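Local coordinates for ectoine hydroxylase (Sphingopyxis alaskensis, PDB 4MHR), which catalyses the iron(II)- and 2-oxoglutarate-dependent hydroxylation of L-ectoine to 5-hydroxyectoine, a compatible solute that helps cells survive osmotic stress, at residues Arg168-Ser173 with Leu269-Val274; Asp129-His134 with Ala299-Glu304; Asn75-Pro80 with Asn95-Ile100. One frame throughout, in Å; residues are numbered along the deposited sequence.

Interaction 1. Residues Arg168-Ser173 with Leu269-Val274; sequences RALSMS and LVYNAV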
ATOM      1  N   ARG A 168       9.032   5.738  -6.540  1.00 23.33           N
ATOM      2  CA  ARG A 168       8.099   6.083  -7.602  1.00 22.77           C
ATOM      3  C   ARG A 168       6.997   5.014  -7.689  1.00 22.87           C
ATOM      4  O   ARG A 168       6.574   4.517  -8.748  1.00 23.69           O
ATOM      5  CB  ARG A 168       8.813   6.383  -8.930  1.00 28.40           C
ATOM      6  CG  ARG A 168       7.791   6.717  -9.993  1.00 28.85           C
ATOM      7  CD  ARG A 168       7.737   7.770 -11.048  1.00 41.39           C
ATOM      8  NE  ARG A 168       8.715   7.778 -12.008  1.00 30.46           N
ATOM      9  CZ  ARG A 168       8.809   8.463 -13.190  1.00 31.04           C
ATOM     10  NH1 ARG A 168       7.899   9.114 -13.892  1.00 31.31           N
ATOM     11  NH2 ARG A 168       9.996   8.406 -13.732  1.00 24.96           N
ATOM     12  N   ALA A 169       6.515   4.649  -6.496  1.00 24.14           N
ATOM     13  CA  ALA A 169       5.431   3.704  -6.313  1.00 23.25           C
ATOM     14  C   ALA A 169       4.511   4.186  -5.234  1.00 22.25           C
ATOM     15  O   ALA A 169       4.901   4.961  -4.341  1.00 23.24           O
ATOM     16  CB  ALA A 169       5.948   2.294  -5.964  1.00 26.20           C
ATOM     17  N   LEU A 170       3.271   3.727  -5.290  1.00 21.50           N
ATOM     18  CA  LEU A 170       2.350   4.037  -4.218  1.00 26.03           C
ATOM     19  C   LEU A 170       1.398   2.911  -3.919  1.00 27.48           C
ATOM     20  O   LEU A 170       1.150   2.002  -4.787  1.00 26.38           O
ATOM     21  CB  LEU A 170       1.572   5.270  -4.523  1.00 30.27           C
ATOM     22  CG  LEU A 170       0.702   5.295  -5.728  1.00 31.18           C
ATOM     23  CD1 LEU A 170      -0.647   4.688  -5.454  1.00 36.71           C
ATOM     24  CD2 LEU A 170       0.432   6.746  -6.031  1.00 41.05           C
ATOM     25  N   SER A 171       0.868   2.941  -2.700  1.00 22.51           N
ATOM     26  CA  SER A 171      -0.126   1.935  -2.300  1.00 23.25           C
ATOM     27  C   SER A 171      -1.491   2.536  -2.154  1.00 26.36           C
ATOM     28  O   SER A 171      -1.653   3.718  -1.730  1.00 24.58           O
ATOM     29  CB  SER A 171       0.272   1.318  -0.975  1.00 26.37           C
ATOM     30  OG  SER A 171       1.576   0.769  -1.148  1.00 28.02           O
ATOM     31  N   MET A 172      -2.480   1.791  -2.583  1.00 21.11           N
ATOM     32  CA  MET A 172      -3.861   2.127  -2.238  1.00 26.66           C
ATOM     33  C   MET A 172      -4.579   1.051  -1.398  1.00 28.60           C
ATOM     34  O   MET A 172      -4.585  -0.138  -1.769  1.00 29.54           O
ATOM     35  CB  MET A 172      -4.649   2.338  -3.478  1.00 27.99           C
ATOM     36  CG  MET A 172      -3.991   3.221  -4.449  1.00 26.81           C
ATOM     37  SD  MET A 172      -5.201   3.921  -5.564  1.00 32.06           S
ATOM     38  CE  MET A 172      -4.069   4.567  -6.740  1.00 25.25           C
ATOM     39  N   SER A 173      -5.160   1.458  -0.255  1.00 29.39           N
ATOM     40  CA  SER A 173      -5.925   0.571   0.621  1.00 26.46           C
ATOM     41  C   SER A 173      -7.398   0.894   0.430  1.00 28.02           C
ATOM     42  O   SER A 173      -7.828   2.002   0.741  1.00 29.08           O
ATOM     43  CB  SER A 173      -5.470   0.712   2.080  1.00 29.23           C
ATOM     44  OG  SER A 173      -6.246  -0.185   2.889  1.00 33.70           O
ATOM     45  N   LEU A 269      -3.540  -2.410  -3.087  1.00 24.60           N
ATOM     46  CA  LEU A 269      -2.986  -2.415  -4.453  1.00 27.39           C
ATOM     47  C   LEU A 269      -1.732  -1.559  -4.508  1.00 27.17           C
ATOM     48  O   LEU A 269      -1.797  -0.407  -4.113  1.00 25.69           O
ATOM     49  CB  LEU A 269      -4.031  -1.879  -5.407  1.00 26.87           C
ATOM     50  CG  LEU A 269      -5.378  -2.606  -5.432  1.00 30.84           C
ATOM     51  CD1 LEU A 269      -6.418  -1.877  -6.255  1.00 34.49           C
ATOM     52  CD2 LEU A 269      -5.174  -3.999  -6.027  1.00 38.96           C
ATOM     53  N   VAL A 270      -0.601  -2.117  -4.938  1.00 24.12           N
ATOM     54  CA  VAL A 270       0.601  -1.357  -5.122  1.00 24.63           C
ATOM     55  C   VAL A 270       0.824  -1.070  -6.598  1.00 25.55           C
ATOM     56  O   VAL A 270       1.058  -1.985  -7.407  1.00 26.91           O
ATOM     57  CB  VAL A 270       1.836  -2.054  -4.518  1.00 26.57           C
ATOM     58  CG1 VAL A 270       3.090  -1.194  -4.676  1.00 26.69           C
ATOM     59  CG2 VAL A 270       1.601  -2.404  -3.042  1.00 28.88           C
ATOM     60  N   TYR A 271       0.822   0.221  -6.933  1.00 24.82           N
ATOM     61  CA  TYR A 271       1.080   0.703  -8.315  1.00 24.09           C
ATOM     62  C   TYR A 271       2.522   1.141  -8.384  1.00 23.54           C
ATOM     63  O   TYR A 271       3.009   1.890  -7.523  1.00 25.32           O
ATOM     64  CB  TYR A 271       0.120   1.854  -8.649  1.00 23.91           C
ATOM     65  CG  TYR A 271      -1.326   1.520  -8.706  1.00 24.20           C
ATOM     66  CD1 TYR A 271      -1.943   1.156  -9.926  1.00 26.00           C
ATOM     67  CD2 TYR A 271      -2.115   1.528  -7.570  1.00 27.35           C
ATOM     68  CE1 TYR A 271      -3.325   0.864  -9.981  1.00 27.37           C
ATOM     69  CE2 TYR A 271      -3.486   1.199  -7.621  1.00 26.19           C
ATOM     70  CZ  TYR A 271      -4.061   0.827  -8.823  1.00 27.08           C
ATOM     71  OH  TYR A 271      -5.389   0.534  -8.876  1.00 27.98           O
ATOM     72  N   ASN A 272       3.247   0.664  -9.370  1.00 25.69           N
ATOM     73  CA  ASN A 272       4.593   1.137  -9.669  1.00 25.04           C
ATOM     74  C   ASN A 272       4.673   1.756 -11.088  1.00 28.27           C
ATOM     75  O   ASN A 272       3.992   1.320 -11.967  1.00 25.70           O
ATOM     76  CB  ASN A 272       5.607   0.011  -9.517  1.00 26.12           C
ATOM     77  CG  ASN A 272       7.072   0.527  -9.506  1.00 26.60           C
ATOM     78  OD1 ASN A 272       7.379   1.663  -9.105  1.00 24.36           O
ATOM     79  ND2 ASN A 272       7.998  -0.345  -9.897  1.00 26.40           N
ATOM     80  N   ALA A 273       5.514   2.763 -11.293  1.00 24.99           N
ATOM     81  CA  ALA A 273       5.716   3.303 -12.626  1.00 23.68           C
ATOM     82  C   ALA A 273       6.424   2.216 -13.464  1.00 26.03           C
ATOM     83  O   ALA A 273       7.370   1.534 -12.975  1.00 25.32           O
ATOM     84  CB  ALA A 273       6.583   4.587 -12.571  1.00 24.75           C
ATOM     85  N   VAL A 274       5.991   2.047 -14.697  1.00 26.51           N
ATOM     86  CA  VAL A 274       6.696   1.066 -15.608  1.00 27.63           C
ATOM     87  C   VAL A 274       8.186   1.375 -15.794  1.00 30.56           C
ATOM     88  O   VAL A 274       8.958   0.452 -15.879  1.00 31.56           O
ATOM     89  CB  VAL A 274       5.983   0.879 -16.976  1.00 29.86           C
ATOM     90  CG1 VAL A 274       4.556   0.383 -16.828  1.00 27.64           C
ATOM     91  CG2 VAL A 274       5.974   2.205 -17.750  1.00 34.23           C
TER

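Interaction 2. Residues Asp129-His134 with Ala299-Glu304; sequences DEVYIH and AALRVE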
ATOM      1  N   ASP A 129       3.526   8.562 -15.093  1.00 25.28           N
ATOM      2  CA  ASP A 129       3.954   7.459 -15.958  1.00 26.59           C
ATOM      3  C   ASP A 129       2.785   6.505 -16.132  1.00 28.51           C
ATOM      4  O   ASP A 129       1.838   6.551 -15.396  1.00 27.12           O
ATOM      5  CB  ASP A 129       5.134   6.690 -15.301  1.00 30.48           C
ATOM      6  CG  ASP A 129       6.020   5.887 -16.323  1.00 33.13           C
ATOM      7  OD1 ASP A 129       5.664   5.892 -17.496  1.00 33.01           O
ATOM      8  OD2 ASP A 129       7.034   5.253 -15.923  1.00 29.26           O
ATOM      9  N   GLU A 130       2.841   5.649 -17.139  1.00 28.97           N
ATOM     10  CA  GLU A 130       2.072   4.402 -17.100  1.00 29.03           C
ATOM     11  C   GLU A 130       2.487   3.531 -15.891  1.00 25.00           C
ATOM     12  O   GLU A 130       3.653   3.570 -15.416  1.00 28.79           O
ATOM     13  CB  GLU A 130       2.303   3.624 -18.434  1.00 30.57           C
ATOM     14  CG  GLU A 130       1.824   4.410 -19.701  1.00 31.41           C
ATOM     15  CD  GLU A 130       0.416   4.926 -19.577  1.00 36.72           C
ATOM     16  OE1 GLU A 130      -0.488   4.243 -18.983  1.00 36.95           O
ATOM     17  OE2 GLU A 130       0.206   6.087 -19.991  1.00 44.21           O
ATOM     18  N   VAL A 131       1.580   2.702 -15.423  1.00 27.28           N
ATOM     19  CA  VAL A 131       1.811   1.952 -14.162  1.00 26.83           C
ATOM     20  C   VAL A 131       1.477   0.475 -14.303  1.00 28.71           C
ATOM     21  O   VAL A 131       0.761   0.080 -15.215  1.00 25.26           O
ATOM     22  CB  VAL A 131       0.913   2.502 -13.030  1.00 24.79           C
ATOM     23  CG1 VAL A 131       1.320   3.894 -12.675  1.00 26.00           C
ATOM     24  CG2 VAL A 131      -0.537   2.518 -13.444  1.00 24.10           C
ATOM     25  N   TYR A 132       1.971  -0.327 -13.385  1.00 25.26           N
ATOM     26  CA  TYR A 132       1.584  -1.722 -13.334  1.00 26.02           C
ATOM     27  C   TYR A 132       1.495  -2.093 -11.854  1.00 27.18           C
ATOM     28  O   TYR A 132       1.884  -1.291 -10.955  1.00 25.10           O
ATOM     29  CB  TYR A 132       2.608  -2.578 -14.114  1.00 24.97           C
ATOM     30  CG  TYR A 132       3.919  -2.716 -13.381  1.00 24.98           C
ATOM     31  CD1 TYR A 132       4.873  -1.703 -13.409  1.00 25.40           C
ATOM     32  CD2 TYR A 132       4.182  -3.810 -12.631  1.00 24.58           C
ATOM     33  CE1 TYR A 132       6.031  -1.827 -12.726  1.00 26.49           C
ATOM     34  CE2 TYR A 132       5.383  -3.933 -11.910  1.00 25.35           C
ATOM     35  CZ  TYR A 132       6.285  -2.941 -11.982  1.00 28.25           C
ATOM     36  OH  TYR A 132       7.473  -2.981 -11.290  1.00 27.72           O
ATOM     37  N   ILE A 133       0.904  -3.256 -11.595  1.00 27.90           N
ATOM     38  CA  ILE A 133       0.704  -3.772 -10.236  1.00 29.56           C
ATOM     39  C   ILE A 133       1.944  -4.462  -9.748  1.00 29.99           C
ATOM     40  O   ILE A 133       2.279  -5.495 -10.258  1.00 28.19           O
ATOM     41  CB  ILE A 133      -0.525  -4.697 -10.106  1.00 30.65           C
ATOM     42  CG1 ILE A 133      -1.783  -3.949 -10.571  1.00 32.00           C
ATOM     43  CG2 ILE A 133      -0.684  -5.160  -8.651  1.00 30.79           C
ATOM     44  CD1 ILE A 133      -2.066  -2.668  -9.801  1.00 36.64           C
ATOM     45  N   HIS A 134       2.667  -3.849  -8.803  1.00 28.02           N
ATOM     46  CA  HIS A 134       3.881  -4.463  -8.231  1.00 29.17           C
ATOM     47  C   HIS A 134       3.483  -5.623  -7.276  1.00 26.98           C
ATOM     48  O   HIS A 134       4.164  -6.611  -7.153  1.00 26.43           O
ATOM     49  CB  HIS A 134       4.708  -3.388  -7.498  1.00 29.45           C
ATOM     50  CG  HIS A 134       5.726  -3.914  -6.528  1.00 30.49           C
ATOM     51  ND1 HIS A 134       6.963  -4.400  -6.910  1.00 32.85           N
ATOM     52  CD2 HIS A 134       5.716  -3.940  -5.171  1.00 34.23           C
ATOM     53  CE1 HIS A 134       7.667  -4.712  -5.835  1.00 32.55           C
ATOM     54  NE2 HIS A 134       6.932  -4.446  -4.766  1.00 37.01           N
ATOM     55  N   ALA A 299       4.314  -4.920 -18.435  1.00 58.28           N
ATOM     56  CA  ALA A 299       3.518  -4.115 -19.353  1.00 57.64           C
ATOM     57  C   ALA A 299       2.569  -3.243 -18.547  1.00 53.12           C
ATOM     58  O   ALA A 299       2.203  -3.571 -17.424  1.00 49.85           O
ATOM     59  CB  ALA A 299       2.727  -5.000 -20.310  1.00 59.48           C
ATOM     60  N   ALA A 300       2.147  -2.169 -19.183  1.00 47.11           N
ATOM     61  CA  ALA A 300       1.277  -1.164 -18.596  1.00 48.83           C
ATOM     62  C   ALA A 300      -0.121  -1.706 -18.340  1.00 45.72           C
ATOM     63  O   ALA A 300      -0.716  -2.382 -19.186  1.00 44.09           O
ATOM     64  CB  ALA A 300       1.212   0.065 -19.505  1.00 46.38           C
ATOM     65  N   LEU A 301      -0.616  -1.443 -17.141  1.00 33.91           N
ATOM     66  CA  LEU A 301      -1.996  -1.650 -16.806  1.00 35.94           C
ATOM     67  C   LEU A 301      -2.929  -0.907 -17.786  1.00 37.25           C
ATOM     68  O   LEU A 301      -2.723   0.247 -18.080  1.00 33.15           O
ATOM     69  CB  LEU A 301      -2.211  -1.164 -15.387  1.00 39.84           C
ATOM     70  CG  LEU A 301      -3.549  -1.403 -14.747  1.00 45.76           C
ATOM     71  CD1 LEU A 301      -3.862  -2.912 -14.567  1.00 44.03           C
ATOM     72  CD2 LEU A 301      -3.511  -0.682 -13.407  1.00 52.45           C
ATOM     73  N   ARG A 302      -3.960  -1.570 -18.296  1.00 37.63           N
ATOM     74  CA  ARG A 302      -4.921  -0.891 -19.210  1.00 40.11           C
ATOM     75  C   ARG A 302      -6.014  -0.372 -18.329  1.00 37.36           C
ATOM     76  O   ARG A 302      -6.485  -1.115 -17.535  1.00 40.76           O
ATOM     77  CB  ARG A 302      -5.524  -1.927 -20.185  1.00 45.32           C
ATOM     78  CG  ARG A 302      -6.537  -1.386 -21.158  1.00 51.12           C
ATOM     79  CD  ARG A 302      -7.823  -2.191 -21.090  1.00 60.63           C
ATOM     80  NE  ARG A 302      -8.582  -2.182 -22.340  1.00 66.68           N
ATOM     81  CZ  ARG A 302      -9.338  -1.180 -22.756  1.00 70.08           C
ATOM     82  NH1 ARG A 302      -9.458  -0.066 -22.025  1.00 77.42           N
ATOM     83  NH2 ARG A 302      -9.986  -1.283 -23.912  1.00 58.27           N
ATOM     84  N   VAL A 303      -6.395   0.900 -18.448  1.00 33.70           N
ATOM     85  CA  VAL A 303      -7.395   1.481 -17.595  1.00 35.56           C
ATOM     86  C   VAL A 303      -8.825   1.216 -18.051  1.00 39.37           C
ATOM     87  O   VAL A 303      -9.149   1.427 -19.214  1.00 39.32           O
ATOM     88  CB  VAL A 303      -7.178   3.009 -17.477  1.00 34.37           C
ATOM     89  CG1 VAL A 303      -8.212   3.666 -16.580  1.00 38.64           C
ATOM     90  CG2 VAL A 303      -5.757   3.291 -17.007  1.00 37.60           C
ATOM     91  N   GLU A 304      -9.716   0.877 -17.117  1.00 37.60           N
ATOM     92  CA  GLU A 304     -11.138   0.664 -17.452  1.00 35.00           C
ATOM     93  C   GLU A 304     -11.979   1.757 -16.876  1.00 38.40           C
ATOM     94  O   GLU A 304     -11.743   2.209 -15.784  1.00 40.82           O
ATOM     95  CB  GLU A 304     -11.624  -0.650 -16.884  1.00 36.08           C
ATOM     96  CG  GLU A 304     -10.736  -1.803 -17.256  1.00 39.54           C
ATOM     97  CD  GLU A 304     -11.089  -2.325 -18.635  1.00 44.60           C
ATOM     98  OE1 GLU A 304     -12.051  -1.798 -19.249  1.00 47.27           O
ATOM     99  OE2 GLU A 304     -10.392  -3.224 -19.097  1.00 54.48           O
TER
HETATM  100  O   HOH W   1      -0.898   2.503 -17.089  1.00 26.33           O

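Interaction 3. Residues Asn75-Pro80 with Asn95-Ile100; sequences NLLADP and NEIRSI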
ATOM      1  N   ASN A  75     -16.168 -13.972  -0.396  1.00 40.10           N
ATOM      2  CA  ASN A  75     -16.130 -15.248  -1.108  1.00 43.44           C
ATOM      3  C   ASN A  75     -14.737 -15.743  -1.272  1.00 46.58           C
ATOM      4  O   ASN A  75     -14.487 -16.950  -1.197  1.00 43.83           O
ATOM      5  CB  ASN A  75     -16.747 -15.123  -2.502  1.00 49.22           C
ATOM      6  CG  ASN A  75     -18.242 -15.065  -2.476  1.00 51.41           C
ATOM      7  OD1 ASN A  75     -18.888 -15.459  -1.501  1.00 52.19           O
ATOM      8  ND2 ASN A  75     -18.819 -14.546  -3.556  1.00 55.47           N
ATOM      9  N   LEU A  76     -13.791 -14.833  -1.511  1.00 45.42           N
ATOM     10  CA  LEU A  76     -12.391 -15.247  -1.613  1.00 43.79           C
ATOM     11  C   LEU A  76     -11.860 -15.771  -0.275  1.00 45.32           C
ATOM     12  O   LEU A  76     -11.114 -16.747  -0.232  1.00 44.85           O
ATOM     13  CB  LEU A  76     -11.522 -14.104  -2.130  1.00 46.58           C
ATOM     14  CG  LEU A  76     -11.757 -13.721  -3.608  1.00 47.31           C
ATOM     15  CD1 LEU A  76     -11.332 -12.287  -3.898  1.00 51.35           C
ATOM     16  CD2 LEU A  76     -11.019 -14.650  -4.541  1.00 51.97           C
ATOM     17  N   LEU A  77     -12.223 -15.084   0.810  1.00 37.94           N
ATOM     18  CA  LEU A  77     -11.712 -15.409   2.114  1.00 40.43           C
ATOM     19  C   LEU A  77     -12.362 -16.717   2.614  1.00 46.32           C
ATOM     20  O   LEU A  77     -11.697 -17.526   3.252  1.00 44.08           O
ATOM     21  CB  LEU A  77     -11.972 -14.284   3.121  1.00 38.63           C
ATOM     22  CG  LEU A  77     -11.142 -13.030   2.829  1.00 39.95           C
ATOM     23  CD1 LEU A  77     -11.592 -11.853   3.666  1.00 42.13           C
ATOM     24  CD2 LEU A  77      -9.657 -13.326   3.013  1.00 41.47           C
ATOM     25  N   ALA A  78     -13.637 -16.913   2.274  1.00 40.20           N
ATOM     26  CA  ALA A  78     -14.420 -18.025   2.811  1.00 47.69           C
ATOM     27  C   ALA A  78     -14.103 -19.277   1.999  1.00 51.32           C
ATOM     28  O   ALA A  78     -14.252 -20.419   2.490  1.00 53.67           O
ATOM     29  CB  ALA A  78     -15.928 -17.689   2.741  1.00 42.06           C
ATOM     30  N   ASP A  79     -13.640 -19.069   0.767  1.00 48.90           N
ATOM     31  CA  ASP A  79     -13.473 -20.200  -0.176  1.00 52.96           C
ATOM     32  C   ASP A  79     -12.246 -20.124  -1.046  1.00 46.82           C
ATOM     33  O   ASP A  79     -12.346 -19.899  -2.249  1.00 46.37           O
ATOM     34  CB  ASP A  79     -14.657 -20.373  -1.134  1.00 45.76           C
ATOM     35  CG  ASP A  79     -14.426 -21.561  -2.112  1.00 51.22           C
ATOM     36  OD1 ASP A  79     -13.566 -22.440  -1.767  1.00 41.61           O
ATOM     37  OD2 ASP A  79     -15.087 -21.606  -3.202  1.00 42.66           O
ATOM     38  N   PRO A  80     -11.123 -20.404  -0.458  1.00 50.59           N
ATOM     39  CA  PRO A  80      -9.849 -20.178  -1.089  1.00 61.52           C
ATOM     40  C   PRO A  80      -9.411 -21.230  -2.103  1.00 62.86           C
ATOM     41  O   PRO A  80      -8.241 -21.195  -2.522  1.00 56.61           O
ATOM     42  CB  PRO A  80      -8.881 -20.201   0.113  1.00 59.28           C
ATOM     43  CG  PRO A  80      -9.533 -21.113   1.081  1.00 57.52           C
ATOM     44  CD  PRO A  80     -10.992 -20.787   0.961  1.00 54.97           C
ATOM     45  N   ASN A  95      -4.811 -22.573  10.099  1.00 40.10           N
ATOM     46  CA  ASN A  95      -5.179 -22.493   8.685  1.00 40.11           C
ATOM     47  C   ASN A  95      -6.110 -21.270   8.409  1.00 42.61           C
ATOM     48  O   ASN A  95      -6.570 -21.093   7.272  1.00 44.46           O
ATOM     49  CB  ASN A  95      -5.834 -23.831   8.234  1.00 39.36           C
ATOM     50  CG  ASN A  95      -4.825 -24.989   8.179  1.00 33.27           C
ATOM     51  OD1 ASN A  95      -4.714 -25.813   9.142  1.00 36.46           O
ATOM     52  ND2 ASN A  95      -4.079 -25.039   7.107  1.00 30.75           N
ATOM     53  N   GLU A  96      -6.363 -20.423   9.414  1.00 36.71           N
ATOM     54  CA  GLU A  96      -7.234 -19.232   9.210  1.00 37.17           C
ATOM     55  C   GLU A  96      -6.507 -18.221   8.342  1.00 34.61           C
ATOM     56  O   GLU A  96      -5.332 -17.862   8.629  1.00 35.36           O
ATOM     57  CB  GLU A  96      -7.572 -18.531  10.550  1.00 38.51           C
ATOM     58  N   ILE A  97      -7.165 -17.790   7.269  1.00 33.54           N
ATOM     59  CA  ILE A  97      -6.546 -16.878   6.278  1.00 35.66           C
ATOM     60  C   ILE A  97      -6.396 -15.456   6.879  1.00 34.61           C
ATOM     61  O   ILE A  97      -7.266 -14.981   7.614  1.00 37.56           O
ATOM     62  CB  ILE A  97      -7.308 -16.881   4.950  1.00 39.43           C
ATOM     63  CG1 ILE A  97      -7.154 -18.242   4.283  1.00 46.34           C
ATOM     64  CG2 ILE A  97      -6.750 -15.884   3.937  1.00 39.93           C
ATOM     65  CD1 ILE A  97      -7.998 -18.437   3.052  1.00 53.98           C
ATOM     66  N   ARG A  98      -5.220 -14.873   6.701  1.00 33.96           N
ATOM     67  CA  ARG A  98      -4.989 -13.467   7.045  1.00 36.67           C
ATOM     68  C   ARG A  98      -4.765 -12.570   5.802  1.00 38.86           C
ATOM     69  O   ARG A  98      -5.331 -11.465   5.749  1.00 39.69           O
ATOM     70  CB  ARG A  98      -3.871 -13.313   8.020  1.00 38.28           C
ATOM     71  CG  ARG A  98      -4.200 -13.881   9.425  1.00 40.97           C
ATOM     72  CD  ARG A  98      -5.223 -13.057  10.253  1.00 46.92           C
ATOM     73  NE  ARG A  98      -5.741 -13.838  11.399  1.00 45.22           N
ATOM     74  CZ  ARG A  98      -6.861 -14.569  11.347  1.00 42.73           C
ATOM     75  NH1 ARG A  98      -7.554 -14.634  10.232  1.00 43.44           N
ATOM     76  NH2 ARG A  98      -7.272 -15.260  12.399  1.00 47.28           N
ATOM     77  N   SER A  99      -3.971 -13.045   4.834  1.00 33.61           N
ATOM     78  CA  SER A  99      -3.763 -12.387   3.508  1.00 35.79           C
ATOM     79  C   SER A  99      -3.739 -13.363   2.307  1.00 38.35           C
ATOM     80  O   SER A  99      -3.199 -14.481   2.393  1.00 36.65           O
ATOM     81  CB  SER A  99      -2.434 -11.650   3.435  1.00 34.93           C
ATOM     82  OG  SER A  99      -2.258 -10.788   4.511  1.00 41.36           O
ATOM     83  N   ILE A 100      -4.306 -12.887   1.209  1.00 29.95           N
ATOM     84  CA  ILE A 100      -4.178 -13.460  -0.126  1.00 33.14           C
ATOM     85  C   ILE A 100      -3.434 -12.469  -1.081  1.00 33.75           C
ATOM     86  O   ILE A 100      -3.937 -11.362  -1.344  1.00 32.52           O
ATOM     87  CB  ILE A 100      -5.539 -13.770  -0.708  1.00 28.67           C
ATOM     88  CG1 ILE A 100      -6.405 -14.652   0.210  1.00 33.65           C
ATOM     89  CG2 ILE A 100      -5.413 -14.478  -2.068  1.00 32.16           C
ATOM     90  CD1 ILE A 100      -7.872 -14.712  -0.211  1.00 31.56           C
TER

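Interaction 1. Residues Arg168-Ser173 with Leu269-Val274
The carbonyl oxygen Leu269 O is gripped from two adjacent residues of the opposite strand: Met172 N donates a nearly straight bond of 2.8 Å (N-H...O 175°), and Ser171 CA approaches to 3.4 Å in a CA-H...O contact. The same pattern recurs at the next hydrogen-bonded pair, where Leu170 O takes Tyr271 N at 2.8 Å and Val270 CA comes up beside it. Strands 169-173 and 269-273 thus run antiparallel in the cupin core, and the two faces of the sheet differ sharply. On one, the Tyr271 ring meets the Met172 side chain at about a right angle. Chi1 (-48°) puts Met172 CG beside the backbone N, 3.8 Å from Tyr271 CE2; the chain runs on extended, CE lies 3.5 Å from the same atom, and the sulfur sits obliquely to the ring as a Met-aromatic contact. Leu170 CD1 lies 4.1 Å from Tyr271 CD2. An alanine at Met172 would probably open a gap beside Tyr271 CE2 and cost the ring its sulfur contact, although its hydroxyl would stay tied to Ala114 O. Where the strand pairing ends, Ala273 CB packs against Arg168 CG at 3.6 Å. Helix 117-127 lies over the Leu170, Met172 and Tyr271 face, whereas Ser171 and Val270 face helix 154-162, which carries the iron ligand Asp154 and the ectoine-stabilising Trp158; strands 244-248 and 131-141 flank the pair.

Interaction 2. Residues Asp129-His134 with Ala299-Glu304
Where strand 131-133 enters the main sheet of the cupin fold, the C-terminal tail comes back as an irregular segment and fastens Leu301 to Val131. The attachment is a worked example of how an extended chain can bind a strand without becoming one. A single direct backbone bond joins them, Leu301 N to Val131 O at 2.8 Å, and Leu301 CB lies 3.2 Å from the same oxygen. Leu301 CG stands anti to the backbone N (chi1 -174°), and beyond it CD2 lies 4.4 Å from both Val131 CG2 and Ile133 CD1, bringing the leucine against two residues of the strand; its side chain also meets Tyr271 of the neighbouring strand. One residue earlier, Ala300 CB rests 3.9 Å from Glu130 CB. Tyr132 CB lies 3.5 Å from Ala299 O, while the ring leads away from the tail and its hydroxyl bonds to Asn272 ND2 in strand 264-273. The two carboxylate oxygens of Glu130 have different partners: OE2 forms a salt bridge with Arg124 of helix 117-127, whereas OE1 turns to a water at the junction with the tail. That water accepts from Val131 N at 3.0 Å and also bonds to Glu130 OE1 at 2.6 Å and to Leu301 O at 3.1 Å.

Interaction 3. Residues Asn75-Pro80 with Asn95-Ile100
Leu77 and Ile97 cross obliquely, with Leu77 CD2 set 4.0 Å from the branch methyl Ile97 CG2. The same CD2 meets Ile100 CD1 at 3.9 Å, so one methyl of the leucine serves two isoleucines. Beyond Leu77, which both meet, the longer arms of the isoleucines part. Ile97 CG1 stands beside the backbone N (chi1 -67°), and CD1 beyond it comes to the pyrrolidine ring of Pro80, 3.5 Å from CB and 3.7 Å from CG, while also lying 3.8 Å from Leu77 O. Ile100 CD1 instead reaches the preceding residue, 3.8 Å from Leu76 O and 4.2 Å from Leu76 CB. Two residues three apart on a regular strand would point to opposite faces; here a classic beta bulge, with Arg98 and Ser99 both opposite Val89 of strand 88-90, lets Ile97 and Ile100 turn toward the same helix. The apolar pairing therefore packs the C-terminal end of helix 63-78 onto the margin of the large cupin sheet, where Leu76 and Leu77 also touch Leu138 of strand 131-141. At the bulge, Arg98 starts out away from the helix; its NE forms a salt bridge with Glu91, and its NH1 makes a weak hydrogen bond to Ile97 O.

Followed from the N terminus, interaction 3 comes first: helix 63-78 ends, strand 88-90 is laid down, and the chain returns at 95-100 to close a short loop before the other contacts begin. Residues 129-134 then open interaction 2, which stays unfinished while the chain passes through 168-173 and on to 269-274; interaction 1 closes within that span, and only the tail at 299-304 completes the outer loop. The two touch directly, since strands 131-141 and 264-273 are neighbours. Interaction 3 stands apart, its centre about 24 Å from that of interaction 1, yet strand 97-101 borders strand 131-141, placing all three contacts on the same sheet.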